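Local coordinates for protein NLP/P60 (Enterococcus faecium, PDB 6B8C) that probably cleaves peptide bonds in peptidoglycan as the NlpC/p60 endopeptidase domain of the secreted hydrolase SagA, generating muropeptides that enhance host immunity, at residues E79-A90 with F134-M142. Numbering follows the deposited sequence.
Sequences ESAGTKISVSQA and FAPDFAVSM
I85 turns CG1 anti to its own N (chi1 -150°) and runs on extended at chi2, CD1 ending 3.3 Å from S141 OG, while CG2 rests on A139 CB at 3.6 Å. F138 takes the rarer rotamer with CG lying between N and the carbonyl carbon (chi1 60°), and its ring meets K84 on the other face of the sheet. There K84 CE comes obliquely to F138 CE2 at 4.0 Å, while E79 OE2 sits at the ring edge near its plane; that carboxylate is held by T104 and the backbone N of G102. V140 lies on the same face as K84 and packs CG1 against G82 N at 3.5 Å, and M142 folds back through two bent torsions so that CE touches A81 CB. Between these two sets of side chains the backbones of 83-85 and 138-141 run antiparallel. I85 N bonds A139 O and A139 N bonds I85 O, both at 2.9 Å, and S141 N gives T83 O a straighter bond (161° at the hydrogen). Past the strand, V87 crosses P136, CG1 to CG at 3.8 Å. D137 and F138 form a classic beta bulge opposite F97 of strand 95-98, and the rings of F138 and F97 meet. Strand 83-85 forms one edge of the six-stranded antiparallel sheet, next to 138-141, in the papain-like fold of NlpC/P60 peptidases.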
ATOM      1  N   GLU A  79      -3.302   4.980   8.503  1.00 80.48           N
ATOM      2  CA  GLU A  79      -2.147   5.284   9.338  1.00 85.41           C
ATOM      3  C   GLU A  79      -2.264   4.698  10.741  1.00 87.86           C
ATOM      4  O   GLU A  79      -1.269   4.696  11.473  1.00 88.76           O
ATOM      5  CB  GLU A  79      -1.959   6.797   9.443  1.00 92.00           C
ATOM      6  CG  GLU A  79      -1.744   7.511   8.120  1.00 95.80           C
ATOM      7  CD  GLU A  79      -1.819   9.023   8.266  1.00101.17           C
ATOM      8  OE1 GLU A  79      -2.397   9.683   7.377  1.00100.67           O
ATOM      9  OE2 GLU A  79      -1.308   9.549   9.277  1.00104.75           O
ATOM     10  N   SER A  80      -3.441   4.206  11.132  1.00 89.00           N
ATOM     11  CA  SER A  80      -3.644   3.671  12.472  1.00 93.87           C
ATOM     12  C   SER A  80      -3.594   2.152  12.531  1.00 93.67           C
ATOM     13  O   SER A  80      -3.628   1.590  13.631  1.00 98.22           O
ATOM     14  CB  SER A  80      -4.990   4.146  13.034  1.00 96.81           C
ATOM     15  OG  SER A  80      -5.112   5.555  12.953  1.00 97.59           O
ATOM     16  N   ALA A  81      -3.510   1.476  11.384  1.00 96.94           N
ATOM     17  CA  ALA A  81      -3.678   0.030  11.327  1.00 95.45           C
ATOM     18  C   ALA A  81      -2.531  -0.746  11.959  1.00 98.44           C
ATOM     19  O   ALA A  81      -2.674  -1.957  12.163  1.00101.49           O
ATOM     20  CB  ALA A  81      -3.861  -0.401   9.873  1.00 89.74           C
ATOM     21  N   GLY A  82      -1.418  -0.102  12.271  1.00 96.62           N
ATOM     22  CA  GLY A  82      -0.283  -0.771  12.885  1.00 98.43           C
ATOM     23  C   GLY A  82       0.518   0.213  13.705  1.00100.82           C
ATOM     24  O   GLY A  82      -0.006   1.227  14.172  1.00103.32           O
ATOM     25  N   THR A  83       1.802  -0.082  13.883  1.00102.17           N
ATOM     26  CA  THR A  83       2.697   0.779  14.651  1.00102.93           C
ATOM     27  C   THR A  83       3.636   1.518  13.705  1.00 99.36           C
ATOM     28  O   THR A  83       4.256   0.903  12.833  1.00 96.91           O
ATOM     29  CB  THR A  83       3.497  -0.029  15.681  1.00105.70           C
ATOM     30  OG1 THR A  83       4.561   0.776  16.205  1.00107.17           O
ATOM     31  CG2 THR A  83       4.072  -1.292  15.058  1.00104.01           C
ATOM     32  N   LYS A  84       3.719   2.839  13.864  1.00102.24           N
ATOM     33  CA  LYS A  84       4.582   3.648  13.010  1.00 99.27           C
ATOM     34  C   LYS A  84       6.039   3.238  13.178  1.00 99.68           C
ATOM     35  O   LYS A  84       6.478   2.830  14.257  1.00102.87           O
ATOM     36  CB  LYS A  84       4.412   5.133  13.327  1.00100.39           C
ATOM     37  CG  LYS A  84       3.202   5.758  12.658  1.00 97.68           C
ATOM     38  CD  LYS A  84       2.989   7.190  13.113  1.00 99.14           C
ATOM     39  CE  LYS A  84       1.870   7.846  12.321  1.00 95.84           C
ATOM     40  NZ  LYS A  84       0.640   7.003  12.299  1.00 93.77           N
ATOM     41  N   ILE A  85       6.796   3.352  12.086  1.00 99.28           N
ATOM     42  CA  ILE A  85       8.147   2.812  12.025  1.00100.50           C
ATOM     43  C   ILE A  85       8.888   3.515  10.894  1.00 98.01           C
ATOM     44  O   ILE A  85       8.278   4.143  10.022  1.00 94.68           O
ATOM     45  CB  ILE A  85       8.104   1.273  11.834  1.00100.27           C
ATOM     46  CG1 ILE A  85       9.324   0.606  12.466  1.00103.07           C
ATOM     47  CG2 ILE A  85       7.980   0.902  10.360  1.00 96.27           C
ATOM     48  CD1 ILE A  85       9.220  -0.906  12.537  1.00102.68           C
ATOM     49  N   SER A  86      10.215   3.436  10.924  1.00100.83           N
ATOM     50  CA  SER A  86      11.008   4.025   9.858  1.00 99.79           C
ATOM     51  C   SER A  86      10.916   3.170   8.598  1.00 96.23           C
ATOM     52  O   SER A  86      10.623   1.972   8.647  1.00 94.50           O
ATOM     53  CB  SER A  86      12.469   4.177  10.284  1.00103.66           C
ATOM     54  OG  SER A  86      13.205   2.994  10.022  1.00104.15           O
ATOM     55  N   VAL A  87      11.162   3.808   7.453  1.00 95.70           N
ATOM     56  CA  VAL A  87      11.135   3.079   6.189  1.00 94.37           C
ATOM     57  C   VAL A  87      12.240   2.031   6.151  1.00 96.86           C
ATOM     58  O   VAL A  87      12.103   0.993   5.491  1.00 95.45           O
ATOM     59  CB  VAL A  87      11.236   4.067   5.009  1.00 93.26           C
ATOM     60  CG1 VAL A  87      11.091   3.342   3.680  1.00 90.46           C
ATOM     61  CG2 VAL A  87      10.181   5.157   5.142  1.00 92.72           C
ATOM     62  N   SER A  88      13.341   2.271   6.869  1.00 96.40           N
ATOM     63  CA  SER A  88      14.411   1.280   6.936  1.00 99.82           C
ATOM     64  C   SER A  88      13.936  -0.003   7.606  1.00101.44           C
ATOM     65  O   SER A  88      14.293  -1.107   7.179  1.00102.44           O
ATOM     66  CB  SER A  88      15.613   1.855   7.686  1.00105.85           C
ATOM     67  OG  SER A  88      16.044   3.077   7.114  1.00107.93           O
ATOM     68  N   GLN A  89      13.120   0.124   8.651  1.00 99.45           N
ATOM     69  CA  GLN A  89      12.640  -1.012   9.422  1.00100.86           C
ATOM     70  C   GLN A  89      11.351  -1.602   8.858  1.00 97.57           C
ATOM     71  O   GLN A  89      10.593  -2.242   9.596  1.00 99.65           O
ATOM     72  CB  GLN A  89      12.447  -0.596  10.881  1.00104.11           C
ATOM     73  CG  GLN A  89      13.670   0.092  11.470  1.00106.81           C
ATOM     74  CD  GLN A  89      13.357   0.891  12.719  1.00108.63           C
ATOM     75  OE1 GLN A  89      12.300   0.730  13.325  1.00108.32           O
ATOM     76  NE2 GLN A  89      14.280   1.766  13.109  1.00110.83           N
ATOM     77  N   ALA A  90      11.088  -1.400   7.569  1.00101.73           N
ATOM     78  CA  ALA A  90       9.888  -1.916   6.925  1.00 96.33           C
ATOM     79  C   ALA A  90      10.187  -3.285   6.324  1.00 93.83           C
ATOM     80  O   ALA A  90      11.070  -3.416   5.471  1.00 92.76           O
ATOM     81  CB  ALA A  90       9.393  -0.952   5.847  1.00 92.77           C
ATOM     82  N   PHE A 134      10.705   7.182  -5.903  1.00 69.67           N
ATOM     83  CA  PHE A 134       9.913   8.078  -5.064  1.00 70.10           C
ATOM     84  C   PHE A 134       9.919   7.508  -3.654  1.00 70.49           C
ATOM     85  O   PHE A 134       9.396   6.414  -3.421  1.00 68.85           O
ATOM     86  CB  PHE A 134       8.486   8.230  -5.596  1.00 68.63           C
ATOM     87  CG  PHE A 134       8.412   8.924  -6.927  1.00 67.48           C
ATOM     88  CD1 PHE A 134       8.537  10.302  -7.008  1.00 68.84           C
ATOM     89  CD2 PHE A 134       8.239   8.202  -8.094  1.00 65.07           C
ATOM     90  CE1 PHE A 134       8.486  10.951  -8.231  1.00 67.99           C
ATOM     91  CE2 PHE A 134       8.184   8.845  -9.324  1.00 64.63           C
ATOM     92  CZ  PHE A 134       8.309  10.223  -9.389  1.00 65.94           C
ATOM     93  N   ALA A 135      10.518   8.243  -2.717  1.00 72.05           N
ATOM     94  CA  ALA A 135      10.754   7.740  -1.369  1.00 73.77           C
ATOM     95  C   ALA A 135       9.551   8.020  -0.480  1.00 74.77           C
ATOM     96  O   ALA A 135       9.083   9.164  -0.428  1.00 73.38           O
ATOM     97  CB  ALA A 135      11.993   8.377  -0.761  1.00 76.56           C
ATOM     98  N   PRO A 136       9.039   7.024   0.236  1.00 72.37           N
ATOM     99  CA  PRO A 136       7.959   7.287   1.189  1.00 74.25           C
ATOM    100  C   PRO A 136       8.491   7.995   2.421  1.00 77.53           C
ATOM    101  O   PRO A 136       9.690   7.996   2.708  1.00 78.82           O
ATOM    102  CB  PRO A 136       7.434   5.891   1.530  1.00 74.13           C
ATOM    103  CG  PRO A 136       8.610   4.999   1.331  1.00 74.63           C
ATOM    104  CD  PRO A 136       9.433   5.604   0.220  1.00 72.92           C
ATOM    105  N   ASP A 137       7.569   8.611   3.156  1.00 76.62           N
ATOM    106  CA  ASP A 137       7.949   9.397   4.324  1.00 81.87           C
ATOM    107  C   ASP A 137       8.053   8.555   5.593  1.00 81.93           C
ATOM    108  O   ASP A 137       8.997   8.740   6.368  1.00 84.60           O
ATOM    109  CB  ASP A 137       6.964  10.553   4.522  1.00 86.96           C
ATOM    110  CG  ASP A 137       7.082  11.611   3.434  1.00 91.00           C
ATOM    111  OD1 ASP A 137       8.177  12.192   3.274  1.00 94.00           O
ATOM    112  OD2 ASP A 137       6.084  11.850   2.723  1.00 89.89           O
ATOM    113  N   PHE A 138       7.121   7.635   5.838  1.00 85.35           N
ATOM    114  CA  PHE A 138       7.294   6.720   6.973  1.00 86.70           C
ATOM    115  C   PHE A 138       6.649   5.380   6.631  1.00 83.83           C
ATOM    116  O   PHE A 138       6.171   5.171   5.514  1.00 80.28           O
ATOM    117  CB  PHE A 138       6.745   7.325   8.275  1.00 88.36           C
ATOM    118  CG  PHE A 138       5.276   7.650   8.240  1.00 86.25           C
ATOM    119  CD1 PHE A 138       4.843   8.918   7.885  1.00 85.47           C
ATOM    120  CD2 PHE A 138       4.330   6.698   8.589  1.00 85.25           C
ATOM    121  CE1 PHE A 138       3.496   9.226   7.862  1.00 84.38           C
ATOM    122  CE2 PHE A 138       2.979   6.999   8.567  1.00 83.91           C
ATOM    123  CZ  PHE A 138       2.563   8.263   8.203  1.00 83.61           C
ATOM    124  N   ALA A 139       6.640   4.457   7.594  1.00 87.89           N
ATOM    125  CA  ALA A 139       6.069   3.141   7.378  1.00 86.52           C
ATOM    126  C   ALA A 139       5.251   2.746   8.598  1.00 89.11           C
ATOM    127  O   ALA A 139       5.285   3.403   9.641  1.00 91.45           O
ATOM    128  CB  ALA A 139       7.156   2.098   7.089  1.00 86.42           C
ATOM    129  N   VAL A 140       4.515   1.649   8.452  1.00 86.40           N
ATOM    130  CA  VAL A 140       3.605   1.153   9.475  1.00 89.85           C
ATOM    131  C   VAL A 140       3.694  -0.365   9.474  1.00 90.81           C
ATOM    132  O   VAL A 140       3.454  -1.004   8.441  1.00 87.78           O
ATOM    133  CB  VAL A 140       2.155   1.611   9.237  1.00 89.15           C
ATOM    134  CG1 VAL A 140       1.201   0.826  10.109  1.00 91.37           C
ATOM    135  CG2 VAL A 140       2.014   3.102   9.516  1.00 90.38           C
ATOM    136  N   SER A 141       4.070  -0.934  10.618  1.00 93.06           N
ATOM    137  CA  SER A 141       4.090  -2.377  10.800  1.00 95.15           C
ATOM    138  C   SER A 141       2.691  -2.879  11.121  1.00 96.48           C
ATOM    139  O   SER A 141       1.921  -2.215  11.825  1.00 98.19           O
ATOM    140  CB  SER A 141       5.052  -2.767  11.924  1.00 99.95           C
ATOM    141  OG  SER A 141       6.372  -2.323  11.659  1.00101.01           O
ATOM    142  N   MET A 142       2.372  -4.060  10.603  1.00 95.53           N
ATOM    143  CA  MET A 142       1.042  -4.636  10.728  1.00 97.40           C
ATOM    144  C   MET A 142       1.094  -5.989  11.432  1.00101.19           C
ATOM    145  O   MET A 142       1.588  -6.972  10.875  1.00100.95           O
ATOM    146  CB  MET A 142       0.406  -4.784   9.345  1.00 93.95           C
ATOM    147  CG  MET A 142       0.618  -3.576   8.442  1.00 91.59           C
ATOM    148  SD  MET A 142      -0.516  -2.221   8.782  1.00 93.76           S
ATOM    149  CE  MET A 142      -2.076  -2.996   8.368  1.00 95.66           C
TER